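Peptidase M16 inactive domain family protein (Pseudomonas fluorescens, PDB 3GWB) belongs to the M16 metallopeptidase family, carries its inactive domain and may have a hydrolase-related role, its precise activity being uncertain. Local coordinates at residues L257-D262 against S301-M306; E154-L159 against R309-I314; A267-G272 against A402-H407; P233-A238 against V410-I415. All coordinates share one frame; numbering follows the deposited sequence.

Contact 1 (L257-D262 against S301-M306); sequences LGIDRD and SGFTPM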
loop_
_atom_site.group_PDB
_atom_site.type_symbol
_atom_site.label_atom_id
_atom_site.label_comp_id
_atom_site.label_asym_id
_atom_site.label_seq_id
_atom_site.Cartn_x
_atom_site.Cartn_y
_atom_site.Cartn_z
ATOM N N LEU A 257 6.297 -22.559 -17.488
ATOM C CA LEU A 257 5.266 -23.108 -16.627
ATOM C C LEU A 257 5.870 -23.762 -15.398
ATOM O O LEU A 257 6.809 -24.549 -15.500
ATOM C CB LEU A 257 4.419 -24.126 -17.391
ATOM C CG LEU A 257 3.569 -23.567 -18.532
ATOM C CD1 LEU A 257 2.744 -24.692 -19.156
ATOM C CD2 LEU A 257 2.652 -22.477 -17.993
ATOM N N GLY A 258 5.327 -23.422 -14.235
ATOM C CA GLY A 258 5.815 -23.990 -12.995
ATOM C C GLY A 258 4.924 -25.140 -12.581
ATOM O O GLY A 258 4.465 -25.913 -13.422
ATOM N N ILE A 259 4.663 -25.253 -11.285
ATOM C CA ILE A 259 3.818 -26.324 -10.780
ATOM C C ILE A 259 2.454 -25.793 -10.358
ATOM O O ILE A 259 2.252 -24.582 -10.269
ATOM C CB ILE A 259 4.453 -26.995 -9.545
ATOM C CG1 ILE A 259 4.714 -25.934 -8.470
ATOM C CG2 ILE A 259 5.746 -27.697 -9.935
ATOM C CD1 ILE A 259 4.927 -26.502 -7.082
ATOM N N ASP A 260 1.515 -26.704 -10.123
ATOM C CA ASP A 260 0.201 -26.309 -9.640
ATOM C C ASP A 260 0.332 -26.438 -8.121
ATOM O O ASP A 260 1.199 -27.163 -7.631
ATOM C CB ASP A 260 -0.914 -27.210 -10.192
ATOM C CG ASP A 260 -0.609 -28.682 -10.050
ATOM O OD1 ASP A 260 -0.154 -29.099 -8.966
ATOM O OD2 ASP A 260 -0.840 -29.427 -11.028
ATOM N N ARG A 261 -0.517 -25.727 -7.388
ATOM C CA ARG A 261 -0.455 -25.696 -5.932
ATOM C C ARG A 261 -0.447 -27.016 -5.165
ATOM O O ARG A 261 0.222 -27.122 -4.133
ATOM C CB ARG A 261 -1.576 -24.805 -5.388
ATOM C CG ARG A 261 -1.480 -24.540 -3.889
ATOM C CD ARG A 261 -0.262 -23.694 -3.541
ATOM N NE ARG A 261 -0.091 -23.504 -2.100
ATOM C CZ ARG A 261 0.327 -24.448 -1.259
ATOM N NH1 ARG A 261 0.621 -25.660 -1.711
ATOM N NH2 ARG A 261 0.472 -24.178 0.036
ATOM N N ASP A 262 -1.170 -28.025 -5.641
ATOM C CA ASP A 262 -1.193 -29.285 -4.908
ATOM C C ASP A 262 -0.147 -30.310 -5.343
ATOM O O ASP A 262 -0.229 -31.481 -4.964
ATOM C CB ASP A 262 -2.583 -29.915 -4.985
ATOM C CG ASP A 262 -2.970 -30.303 -6.395
ATOM O OD1 ASP A 262 -2.135 -30.137 -7.314
ATOM O OD2 ASP A 262 -4.112 -30.778 -6.580
ATOM N N SER A 301 13.259 -14.772 -8.039
ATOM C CA SER A 301 12.652 -15.846 -8.804
ATOM C C SER A 301 11.575 -16.454 -7.914
ATOM O O SER A 301 11.610 -16.294 -6.690
ATOM C CB SER A 301 13.699 -16.905 -9.163
ATOM O OG SER A 301 14.110 -17.621 -8.011
ATOM N N GLY A 302 10.613 -17.141 -8.518
ATOM C CA GLY A 302 9.570 -17.741 -7.717
ATOM C C GLY A 302 8.466 -18.421 -8.489
ATOM O O GLY A 302 8.212 -18.115 -9.655
ATOM N N PHE A 303 7.819 -19.363 -7.811
ATOM C CA PHE A 303 6.701 -20.125 -8.351
ATOM C C PHE A 303 5.423 -19.475 -7.836
ATOM O O PHE A 303 5.375 -19.018 -6.695
ATOM C CB PHE A 303 6.716 -21.558 -7.819
ATOM C CG PHE A 303 7.766 -22.439 -8.420
ATOM C CD1 PHE A 303 7.513 -23.135 -9.596
ATOM C CD2 PHE A 303 8.997 -22.605 -7.790
ATOM C CE1 PHE A 303 8.465 -23.996 -10.139
ATOM C CE2 PHE A 303 9.956 -23.457 -8.318
ATOM C CZ PHE A 303 9.690 -24.157 -9.501
ATOM N N THR A 304 4.395 -19.433 -8.674
ATOM C CA THR A 304 3.100 -18.912 -8.259
ATOM C C THR A 304 2.128 -20.041 -8.594
ATOM O O THR A 304 1.387 -19.974 -9.577
ATOM C CB THR A 304 2.692 -17.628 -9.021
ATOM O OG1 THR A 304 3.709 -16.631 -8.867
ATOM C CG2 THR A 304 1.385 -17.074 -8.454
ATOM N N PRO A 305 2.154 -21.118 -7.795
ATOM C CA PRO A 305 1.290 -22.289 -7.980
ATOM C C PRO A 305 -0.186 -21.921 -7.898
ATOM O O PRO A 305 -0.616 -21.246 -6.962
ATOM C CB PRO A 305 1.710 -23.213 -6.841
ATOM C CG PRO A 305 3.142 -22.840 -6.604
ATOM C CD PRO A 305 3.084 -21.336 -6.673
HETATM N N MSE A 306 -0.962 -22.372 -8.877
HETATM C CA MSE A 306 -2.385 -22.089 -8.907
HETATM C C MSE A 306 -3.140 -23.384 -9.154
HETATM O O MSE A 306 -2.535 -24.457 -9.165
HETATM C CB MSE A 306 -2.690 -21.075 -10.006
HETATM C CG MSE A 306 -1.968 -19.749 -9.824
HETATM SE SE MSE A 306 -2.486 -18.503 -11.026
HETATM C CE MSE A 306 -1.295 -18.747 -12.285
#
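Gly258 and Phe303 lie opposite each other with their CA atoms 6.1 Å apart, and the chains close up toward Arg261 and Pro305, whose CA atoms are separated by 4.3 Å. Their touching runs differ in direction by 51°. Arg261 N donates to Met306 O at 3.0 Å, nearly straight (165° at the hydrogen), and Pro305 CA adds a CH···O contact to Ile259 O. The Pro305 ring packs against the backbone of 259-261, its CB 3.4 Å from Arg261 N. Its CG lies 3.9 Å from Ile259 CG1, the two side chains running side by side. The same CG1 reaches Phe303 CD1 at 4.1 Å, the isoleucine and phenylalanine side chains crossing at about a right angle. Phe303 CG stands beside the backbone N (chi1 -74°), and Gly258 CA meets the ring edge in plane, where a CB at 258 would collide with CD1. An alanine in place of Phe303 would probably open a gap beside Gly258 and Ile259 and deprive Val269 of a packing partner. Gly258 and Ile259 bond to Gly310, and Thr304 to Pro311, through their backbones; the loops after strands 249-257 and 299-303 thus meet at strand 311-319, the beta-hairpin partner of 299-303.

Contact 2 (E154-L159 against R309-I314); sequences ELMKRL and RGPFMI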
loop_
_atom_site.group_PDB
_atom_site.type_symbol
_atom_site.label_atom_id
_atom_site.label_comp_id
_atom_site.label_asym_id
_atom_site.label_seq_id
_atom_site.Cartn_x
_atom_site.Cartn_y
_atom_site.Cartn_z
ATOM N N GLU A 154 2.883 -9.056 -21.425
ATOM C CA GLU A 154 3.301 -9.760 -22.637
ATOM C C GLU A 154 3.824 -11.157 -22.308
ATOM O O GLU A 154 3.542 -12.113 -23.029
ATOM C CB GLU A 154 4.390 -8.957 -23.361
ATOM C CG GLU A 154 5.060 -9.666 -24.539
ATOM C CD GLU A 154 4.096 -10.006 -25.664
ATOM O OE1 GLU A 154 3.095 -9.278 -25.835
ATOM O OE2 GLU A 154 4.350 -10.994 -26.390
ATOM N N LEU A 155 4.584 -11.273 -21.221
ATOM C CA LEU A 155 5.137 -12.563 -20.821
ATOM C C LEU A 155 4.023 -13.556 -20.497
ATOM O O LEU A 155 4.091 -14.726 -20.878
ATOM C CB LEU A 155 6.063 -12.393 -19.610
ATOM C CG LEU A 155 6.747 -13.656 -19.076
ATOM C CD1 LEU A 155 7.478 -14.367 -20.199
ATOM C CD2 LEU A 155 7.719 -13.280 -17.965
HETATM N N MSE A 156 2.993 -13.091 -19.798
HETATM C CA MSE A 156 1.876 -13.960 -19.456
HETATM C C MSE A 156 1.111 -14.379 -20.710
HETATM O O MSE A 156 0.510 -15.447 -20.740
HETATM C CB MSE A 156 0.938 -13.275 -18.454
HETATM C CG MSE A 156 1.490 -13.213 -17.025
HETATM SE SE MSE A 156 1.844 -14.846 -16.293
HETATM C CE MSE A 156 0.227 -15.297 -15.638
ATOM N N LYS A 157 1.139 -13.548 -21.748
ATOM C CA LYS A 157 0.457 -13.882 -22.998
ATOM C C LYS A 157 1.191 -15.008 -23.724
ATOM O O LYS A 157 0.572 -15.957 -24.210
ATOM C CB LYS A 157 0.391 -12.667 -23.926
ATOM C CG LYS A 157 -0.406 -11.486 -23.389
ATOM C CD LYS A 157 -0.395 -10.318 -24.380
ATOM C CE LYS A 157 -1.048 -9.082 -23.786
ATOM N NZ LYS A 157 -0.931 -7.907 -24.693
ATOM N N ARG A 158 2.513 -14.887 -23.807
ATOM C CA ARG A 158 3.343 -15.885 -24.478
ATOM C C ARG A 158 3.322 -17.220 -23.743
ATOM O O ARG A 158 3.356 -18.286 -24.356
ATOM C CB ARG A 158 4.786 -15.378 -24.581
ATOM C CG ARG A 158 4.996 -14.280 -25.620
ATOM C CD ARG A 158 6.292 -13.525 -25.374
ATOM N NE ARG A 158 6.532 -12.502 -26.387
ATOM C CZ ARG A 158 7.126 -12.731 -27.552
ATOM N NH1 ARG A 158 7.549 -13.952 -27.849
ATOM N NH2 ARG A 158 7.287 -11.745 -28.427
ATOM N N LEU A 159 3.245 -17.149 -22.420
ATOM C CA LEU A 159 3.240 -18.331 -21.568
ATOM C C LEU A 159 1.940 -19.138 -21.618
ATOM O O LEU A 159 1.969 -20.368 -21.708
ATOM C CB LEU A 159 3.501 -17.904 -20.120
ATOM C CG LEU A 159 4.571 -18.604 -19.281
ATOM C CD1 LEU A 159 5.934 -18.389 -19.907
ATOM C CD2 LEU A 159 4.555 -18.037 -17.860
ATOM N N ARG A 309 -1.359 -25.212 -13.694
ATOM C CA ARG A 309 0.055 -24.877 -13.601
ATOM C C ARG A 309 0.303 -23.375 -13.594
ATOM O O ARG A 309 -0.013 -22.664 -14.558
ATOM C CB ARG A 309 0.840 -25.517 -14.743
ATOM C CG ARG A 309 1.000 -27.018 -14.602
ATOM C CD ARG A 309 1.780 -27.586 -15.769
ATOM N NE ARG A 309 3.207 -27.287 -15.698
ATOM C CZ ARG A 309 4.049 -27.470 -16.710
ATOM N NH1 ARG A 309 3.598 -27.941 -17.864
ATOM N NH2 ARG A 309 5.340 -27.201 -16.570
ATOM N N GLY A 310 0.860 -22.899 -12.486
ATOM C CA GLY A 310 1.166 -21.491 -12.355
ATOM C C GLY A 310 2.532 -21.261 -12.961
ATOM O O GLY A 310 3.226 -22.216 -13.291
ATOM N N PRO A 311 2.965 -20.011 -13.109
ATOM C CA PRO A 311 4.281 -19.799 -13.704
ATOM C C PRO A 311 5.471 -19.796 -12.739
ATOM O O PRO A 311 5.318 -19.645 -11.527
ATOM C CB PRO A 311 4.112 -18.451 -14.374
ATOM C CG PRO A 311 3.297 -17.711 -13.331
ATOM C CD PRO A 311 2.250 -18.731 -12.931
ATOM N N PHE A 312 6.653 -19.996 -13.306
ATOM C CA PHE A 312 7.898 -19.910 -12.567
ATOM C C PHE A 312 8.479 -18.696 -13.271
ATOM O O PHE A 312 8.535 -18.660 -14.507
ATOM C CB PHE A 312 8.820 -21.104 -12.795
ATOM C CG PHE A 312 10.231 -20.847 -12.337
ATOM C CD1 PHE A 312 10.553 -20.849 -10.979
ATOM C CD2 PHE A 312 11.229 -20.532 -13.260
ATOM C CE1 PHE A 312 11.843 -20.519 -10.547
ATOM C CE2 PHE A 312 12.523 -20.201 -12.842
ATOM C CZ PHE A 312 12.832 -20.200 -11.480
HETATM N N MSE A 313 8.914 -17.708 -12.499
HETATM C CA MSE A 313 9.421 -16.488 -13.094
HETATM C C MSE A 313 10.616 -15.886 -12.366
HETATM O O MSE A 313 10.736 -15.997 -11.148
HETATM C CB MSE A 313 8.277 -15.472 -13.137
HETATM C CG MSE A 313 8.515 -14.241 -13.977
HETATM SE SE MSE A 313 7.002 -13.249 -14.025
HETATM C CE MSE A 313 5.809 -14.489 -14.572
ATOM N N ILE A 314 11.498 -15.261 -13.139
ATOM C CA ILE A 314 12.678 -14.586 -12.613
ATOM C C ILE A 314 12.601 -13.177 -13.166
ATOM O O ILE A 314 12.355 -12.999 -14.359
ATOM C CB ILE A 314 13.987 -15.196 -13.136
ATOM C CG1 ILE A 314 14.140 -16.628 -12.635
ATOM C CG2 ILE A 314 15.168 -14.323 -12.706
ATOM C CD1 ILE A 314 15.315 -17.358 -13.260
#
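Leu155 and Met313 meet tip to tip, the apolar heart of a helix-on-sheet contact in which the short axes of helix 154-159 and strand 311-314 approach to 11.0 Å at 140°. Leu155 CD2 lies 4.0 Å from SE of Met313, a selenomethionine, with the methyl CE almost as near. Both chains leave the backbone with CG anti to N (chi1 -179° for Leu155, -168° for Met313), each heading for the other segment. One helical turn on, Leu159 CD2 presses on Pro311 CB at 3.5 Å, the leucine crossing the proline at about a right angle. Looser contact comes from Met156, also a selenomethionine, whose SE is 4.3 Å from Met313 CE and 4.4 Å from Pro311 CG. Within the two segments the polar side-chain pair belongs to the helix: Arg158 NE and Glu154 OE2 form a salt bridge at 2.7 Å, its hydrogen bond bent and weak. Leu155 also packs on Met253 and Ala255 of strand 249-257 and, with Leu159, on Val414 of strand 414-419, so helix 147-160 covers three adjoining strands. Phe312 points away from the helix, and its ring packs on Asn273 and Leu276 of helix 266-277 on the other face of the sheet.

Contact 3 (A267-G272 against A402-H407); sequences AAVSLG and AAMNKH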
loop_
_atom_site.group_PDB
_atom_site.type_symbol
_atom_site.label_atom_id
_atom_site.label_comp_id
_atom_site.label_asym_id
_atom_site.label_seq_id
_atom_site.Cartn_x
_atom_site.Cartn_y
_atom_site.Cartn_z
ATOM N N ALA A 267 7.100 -28.496 -1.522
ATOM C CA ALA A 267 8.082 -28.163 -0.494
ATOM C C ALA A 267 9.506 -28.167 -1.050
ATOM O O ALA A 267 10.318 -27.296 -0.720
ATOM C CB ALA A 267 7.970 -29.143 0.679
ATOM N N ALA A 268 9.807 -29.150 -1.892
ATOM C CA ALA A 268 11.134 -29.265 -2.478
ATOM C C ALA A 268 11.450 -28.105 -3.419
ATOM O O ALA A 268 12.549 -27.561 -3.377
ATOM C CB ALA A 268 11.270 -30.591 -3.216
ATOM N N VAL A 269 10.492 -27.716 -4.258
ATOM C CA VAL A 269 10.731 -26.614 -5.195
ATOM C C VAL A 269 10.708 -25.270 -4.491
ATOM O O VAL A 269 11.341 -24.317 -4.943
ATOM C CB VAL A 269 9.700 -26.590 -6.358
ATOM C CG1 VAL A 269 9.742 -27.910 -7.109
ATOM C CG2 VAL A 269 8.311 -26.304 -5.828
ATOM N N SER A 270 9.981 -25.189 -3.382
ATOM C CA SER A 270 9.921 -23.940 -2.635
ATOM C C SER A 270 11.291 -23.671 -2.025
ATOM O O SER A 270 11.790 -22.549 -2.075
ATOM C CB SER A 270 8.866 -24.019 -1.532
ATOM O OG SER A 270 7.583 -24.255 -2.087
ATOM N N LEU A 271 11.904 -24.705 -1.461
ATOM C CA LEU A 271 13.217 -24.547 -0.848
ATOM C C LEU A 271 14.281 -24.324 -1.927
ATOM O O LEU A 271 15.213 -23.537 -1.748
ATOM C CB LEU A 271 13.561 -25.782 -0.020
ATOM C CG LEU A 271 14.755 -25.622 0.915
ATOM C CD1 LEU A 271 14.355 -24.788 2.142
ATOM C CD2 LEU A 271 15.229 -26.999 1.340
ATOM N N GLY A 272 14.126 -25.007 -3.053
ATOM C CA GLY A 272 15.074 -24.841 -4.142
ATOM C C GLY A 272 15.000 -23.424 -4.685
ATOM O O GLY A 272 16.019 -22.817 -5.010
ATOM N N ALA A 402 16.716 -32.786 -7.832
ATOM C CA ALA A 402 15.848 -33.613 -8.658
ATOM C C ALA A 402 14.527 -32.917 -8.938
ATOM O O ALA A 402 14.069 -32.886 -10.084
ATOM C CB ALA A 402 15.592 -34.949 -7.983
ATOM N N ALA A 403 13.922 -32.360 -7.893
ATOM C CA ALA A 403 12.642 -31.673 -8.018
ATOM C C ALA A 403 12.711 -30.492 -8.976
ATOM O O ALA A 403 11.865 -30.353 -9.850
ATOM C CB ALA A 403 12.160 -31.206 -6.641
HETATM N N MSE A 404 13.719 -29.641 -8.810
HETATM C CA MSE A 404 13.867 -28.479 -9.679
HETATM C C MSE A 404 14.044 -28.913 -11.133
HETATM O O MSE A 404 13.503 -28.283 -12.044
HETATM C CB MSE A 404 15.057 -27.623 -9.239
HETATM C CG MSE A 404 14.876 -26.936 -7.870
HETATM SE SE MSE A 404 13.555 -25.682 -7.794
HETATM C CE MSE A 404 14.364 -24.308 -8.497
ATOM N N ASN A 405 14.799 -29.989 -11.346
ATOM C CA ASN A 405 15.023 -30.501 -12.694
ATOM C C ASN A 405 13.776 -31.186 -13.250
ATOM O O ASN A 405 13.581 -31.257 -14.465
ATOM C CB ASN A 405 16.195 -31.488 -12.708
ATOM C CG ASN A 405 17.540 -30.797 -12.831
ATOM O OD1 ASN A 405 18.386 -30.893 -11.942
ATOM N ND2 ASN A 405 17.747 -30.099 -13.944
ATOM N N LYS A 406 12.926 -31.686 -12.361
ATOM C CA LYS A 406 11.711 -32.366 -12.789
ATOM C C LYS A 406 10.626 -31.389 -13.240
ATOM O O LYS A 406 9.730 -31.752 -14.000
ATOM C CB LYS A 406 11.176 -33.238 -11.650
ATOM C CG LYS A 406 9.912 -34.021 -11.982
ATOM C CD LYS A 406 9.432 -34.785 -10.753
ATOM C CE LYS A 406 8.159 -35.555 -11.030
ATOM N NZ LYS A 406 7.624 -36.194 -9.791
ATOM N N HIS A 407 10.718 -30.143 -12.793
ATOM C CA HIS A 407 9.707 -29.157 -13.141
ATOM C C HIS A 407 10.201 -27.989 -13.988
ATOM O O HIS A 407 9.395 -27.228 -14.524
ATOM C CB HIS A 407 9.060 -28.635 -11.859
ATOM C CG HIS A 407 8.318 -29.689 -11.094
ATOM N ND1 HIS A 407 7.112 -30.197 -11.516
ATOM C CD2 HIS A 407 8.637 -30.359 -9.962
ATOM C CE1 HIS A 407 6.714 -31.140 -10.677
ATOM N NE2 HIS A 407 7.625 -31.257 -9.726
#
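Ala268 and Ala403 touch methyl to methyl, CB to CB at 3.6 Å, where two helices pack with their short axes 8.7 Å apart and their directions at 99°. The backbones come nearest between Val269 and Met404, whose CA atoms are 5.8 Å from each other. Val269 presents one branch to the other helix: CG1, anti to its own carbonyl carbon (chi1 -58°), lies 4.1 Å from Ala403 CB and 3.9 Å from His407 CD2. The valine and histidine side chains cross at about a right angle. Met404, a selenomethionine, sets off with CG beside its backbone N (chi1 -67°), then bends at both later torsions and curls against helix 267-272. Its SE thereby rests 3.9 Å from Val269 O, while the terminal CE lies 4.0 Å from Gly272 C. Gly272 leaves room for this passage, since a CB there would run into Met404 CG. The His407 ring has Lys406 CG over one face, offset toward the rim, and its NE2 is hydrogen-bonded to Asp265 OD2 just before helix 266-277, a polar tie at the margin of an otherwise apolar interface. Met404 reaches on to Tyr337 and Leu338 of helix 323-340, whereas Leu271 packs on helix 344-356 and Ala267 on helix 384-394, placing the crossing within a layer of several helices.

Contact 4 (P233-A238 against V410-I415); sequences PAEPKA and VDKMVI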
loop_
_atom_site.group_PDB
_atom_site.type_symbol
_atom_site.label_atom_id
_atom_site.label_comp_id
_atom_site.label_asym_id
_atom_site.label_seq_id
_atom_site.Cartn_x
_atom_site.Cartn_y
_atom_site.Cartn_z
ATOM N N PRO A 233 -2.794 -25.662 -18.934
ATOM C CA PRO A 233 -2.291 -24.962 -20.118
ATOM C C PRO A 233 -1.363 -25.861 -20.923
ATOM O O PRO A 233 -0.884 -26.879 -20.424
ATOM C CB PRO A 233 -1.550 -23.773 -19.518
ATOM C CG PRO A 233 -0.956 -24.367 -18.279
ATOM C CD PRO A 233 -2.121 -25.176 -17.713
ATOM N N ALA A 234 -1.120 -25.492 -22.174
ATOM C CA ALA A 234 -0.225 -26.261 -23.022
ATOM C C ALA A 234 1.178 -25.715 -22.808
ATOM O O ALA A 234 1.346 -24.541 -22.482
ATOM C CB ALA A 234 -0.622 -26.109 -24.475
ATOM N N GLU A 235 2.181 -26.569 -22.983
ATOM C CA GLU A 235 3.573 -26.152 -22.829
ATOM C C GLU A 235 3.916 -25.182 -23.951
ATOM O O GLU A 235 3.919 -25.560 -25.118
ATOM C CB GLU A 235 4.502 -27.365 -22.922
ATOM C CG GLU A 235 4.491 -28.267 -21.702
ATOM C CD GLU A 235 5.264 -27.670 -20.546
ATOM O OE1 GLU A 235 4.913 -26.550 -20.115
ATOM O OE2 GLU A 235 6.223 -28.317 -20.075
ATOM N N PRO A 236 4.208 -23.917 -23.616
ATOM C CA PRO A 236 4.548 -22.941 -24.651
ATOM C C PRO A 236 5.951 -23.192 -25.201
ATOM O O PRO A 236 6.799 -23.760 -24.514
ATOM C CB PRO A 236 4.461 -21.619 -23.905
ATOM C CG PRO A 236 4.987 -21.999 -22.559
ATOM C CD PRO A 236 4.270 -23.300 -22.279
ATOM N N LYS A 237 6.189 -22.768 -26.437
ATOM C CA LYS A 237 7.504 -22.935 -27.051
ATOM C C LYS A 237 8.415 -21.818 -26.544
ATOM O O LYS A 237 7.953 -20.711 -26.265
ATOM C CB LYS A 237 7.397 -22.863 -28.578
ATOM C CG LYS A 237 6.744 -21.587 -29.090
ATOM C CD LYS A 237 6.832 -21.465 -30.607
ATOM C CE LYS A 237 6.075 -20.238 -31.100
ATOM N NZ LYS A 237 6.538 -18.983 -30.428
ATOM N N ALA A 238 9.705 -22.109 -26.411
ATOM C CA ALA A 238 10.654 -21.106 -25.943
ATOM C C ALA A 238 10.698 -19.954 -26.941
ATOM O O ALA A 238 10.659 -20.169 -28.152
ATOM C CB ALA A 238 12.044 -21.724 -25.792
ATOM N N VAL A 410 16.024 -25.509 -18.855
ATOM C CA VAL A 410 16.604 -24.316 -19.458
ATOM C C VAL A 410 16.146 -24.067 -20.897
ATOM O O VAL A 410 16.146 -22.927 -21.358
ATOM C CB VAL A 410 18.152 -24.372 -19.436
ATOM C CG1 VAL A 410 18.643 -24.413 -17.999
ATOM C CG2 VAL A 410 18.645 -25.588 -20.207
ATOM N N ASP A 411 15.753 -25.130 -21.595
ATOM C CA ASP A 411 15.309 -25.018 -22.988
ATOM C C ASP A 411 13.859 -24.560 -23.147
ATOM O O ASP A 411 13.387 -24.365 -24.269
ATOM C CB ASP A 411 15.456 -26.367 -23.710
ATOM C CG ASP A 411 16.896 -26.850 -23.789
ATOM O OD1 ASP A 411 17.794 -26.020 -24.034
ATOM O OD2 ASP A 411 17.129 -28.068 -23.627
ATOM N N LYS A 412 13.150 -24.389 -22.037
ATOM C CA LYS A 412 11.745 -23.998 -22.104
ATOM C C LYS A 412 11.446 -22.558 -21.710
ATOM O O LYS A 412 10.292 -22.128 -21.763
ATOM C CB LYS A 412 10.902 -24.930 -21.228
ATOM C CG LYS A 412 10.904 -26.390 -21.651
ATOM C CD LYS A 412 9.932 -27.175 -20.791
ATOM C CE LYS A 412 9.750 -28.616 -21.267
ATOM N NZ LYS A 412 10.995 -29.416 -21.137
HETATM N N MSE A 413 12.476 -21.813 -21.323
HETATM C CA MSE A 413 12.285 -20.430 -20.899
HETATM C C MSE A 413 11.774 -19.483 -21.972
HETATM O O MSE A 413 12.216 -19.511 -23.125
HETATM C CB MSE A 413 13.580 -19.865 -20.304
HETATM C CG MSE A 413 13.807 -20.235 -18.841
HETATM SE SE MSE A 413 12.705 -19.374 -17.681
HETATM C CE MSE A 413 13.817 -19.134 -16.293
ATOM N N VAL A 414 10.813 -18.662 -21.564
ATOM C CA VAL A 414 10.218 -17.645 -22.416
ATOM C C VAL A 414 10.768 -16.358 -21.830
ATOM O O VAL A 414 10.613 -16.094 -20.633
ATOM C CB VAL A 414 8.685 -17.640 -22.300
ATOM C CG1 VAL A 414 8.101 -16.516 -23.148
ATOM C CG2 VAL A 414 8.133 -18.982 -22.740
ATOM N N ILE A 415 11.425 -15.562 -22.660
ATOM C CA ILE A 415 12.021 -14.333 -22.177
ATOM C C ILE A 415 11.422 -13.078 -22.796
ATOM O O ILE A 415 11.176 -13.012 -23.998
ATOM C CB ILE A 415 13.524 -14.360 -22.430
ATOM C CG1 ILE A 415 14.106 -15.644 -21.835
ATOM C CG2 ILE A 415 14.184 -13.133 -21.821
ATOM C CD1 ILE A 415 15.520 -15.924 -22.264
HETATM O O HOH W 1 7.909 -22.995 -21.897
#
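One water joins Pro236 O and Lys412 O, donating a hydrogen to each and so linking two backbone carbonyls. Its distance to Pro236 O is 2.9 Å; the other leg, to Lys412 O, is modelled at 2.5 Å, short enough that its exact length is doubtful. The touching parts of the two segments run at 90° to each other, and Ala238 lies where they come closest. Its CB fits against two carbonyl oxygens, 3.3 Å from Asp411 O and 3.5 Å from Met413 O, and its CA makes a bent CH···O contact with the latter. With CG1 of Val414 anti to the backbone N (chi1 177°), the other methyl, CG2, stands beside N and makes the apolar touch, 4.4 Å from Pro236 CG. The same methyl packs on a carbonyl, Lys237 O, at 3.9 Å. Farther along, Glu235 lays its carboxylate against the aliphatic part of Lys412, with OE2 3.7 Å from Lys412 CE. The bend at chi4 (65°) leaves Lys412 NZ 5.0 Å from Glu235 OE2, too far for a salt bridge. The other carboxylate oxygen, Glu235 OE1, pairs instead with Arg309 NH1. At the end of segment 410-415, Ile415 bonds through its backbone to Ser239 and Gly241, as strands 239-244 and 414-419 run parallel in the sheet. Before that regular pairing begins, the approach is held by a bridging water, methyl-to-carbonyl packing and one small apolar touch; the nearby opposite charges of Glu235 and Lys412 are likely to add a mild attraction.

How the contacts relate
From the N terminus, contact 2 opens first: helix segment 154-159 pairs with 309-314, closing a long loop. Contact 4 starts inside that loop at 233-238 but ends beyond it at 410-415, so the two cross. Contact 1, joining 257-262 to 301-306, closes a shorter loop that lies within both. Contact 3 begins at 267-272, inside contact 1, and ends at 402-407; it therefore crosses contacts 1 and 2 yet remains within contact 4. Contacts 1, 2 and 4 all reach the five-stranded sheet, with helix 147-160 on one face. Contact 3 belongs to the helices of the other face, and Phe303 and Ile259 connect it to contact 1.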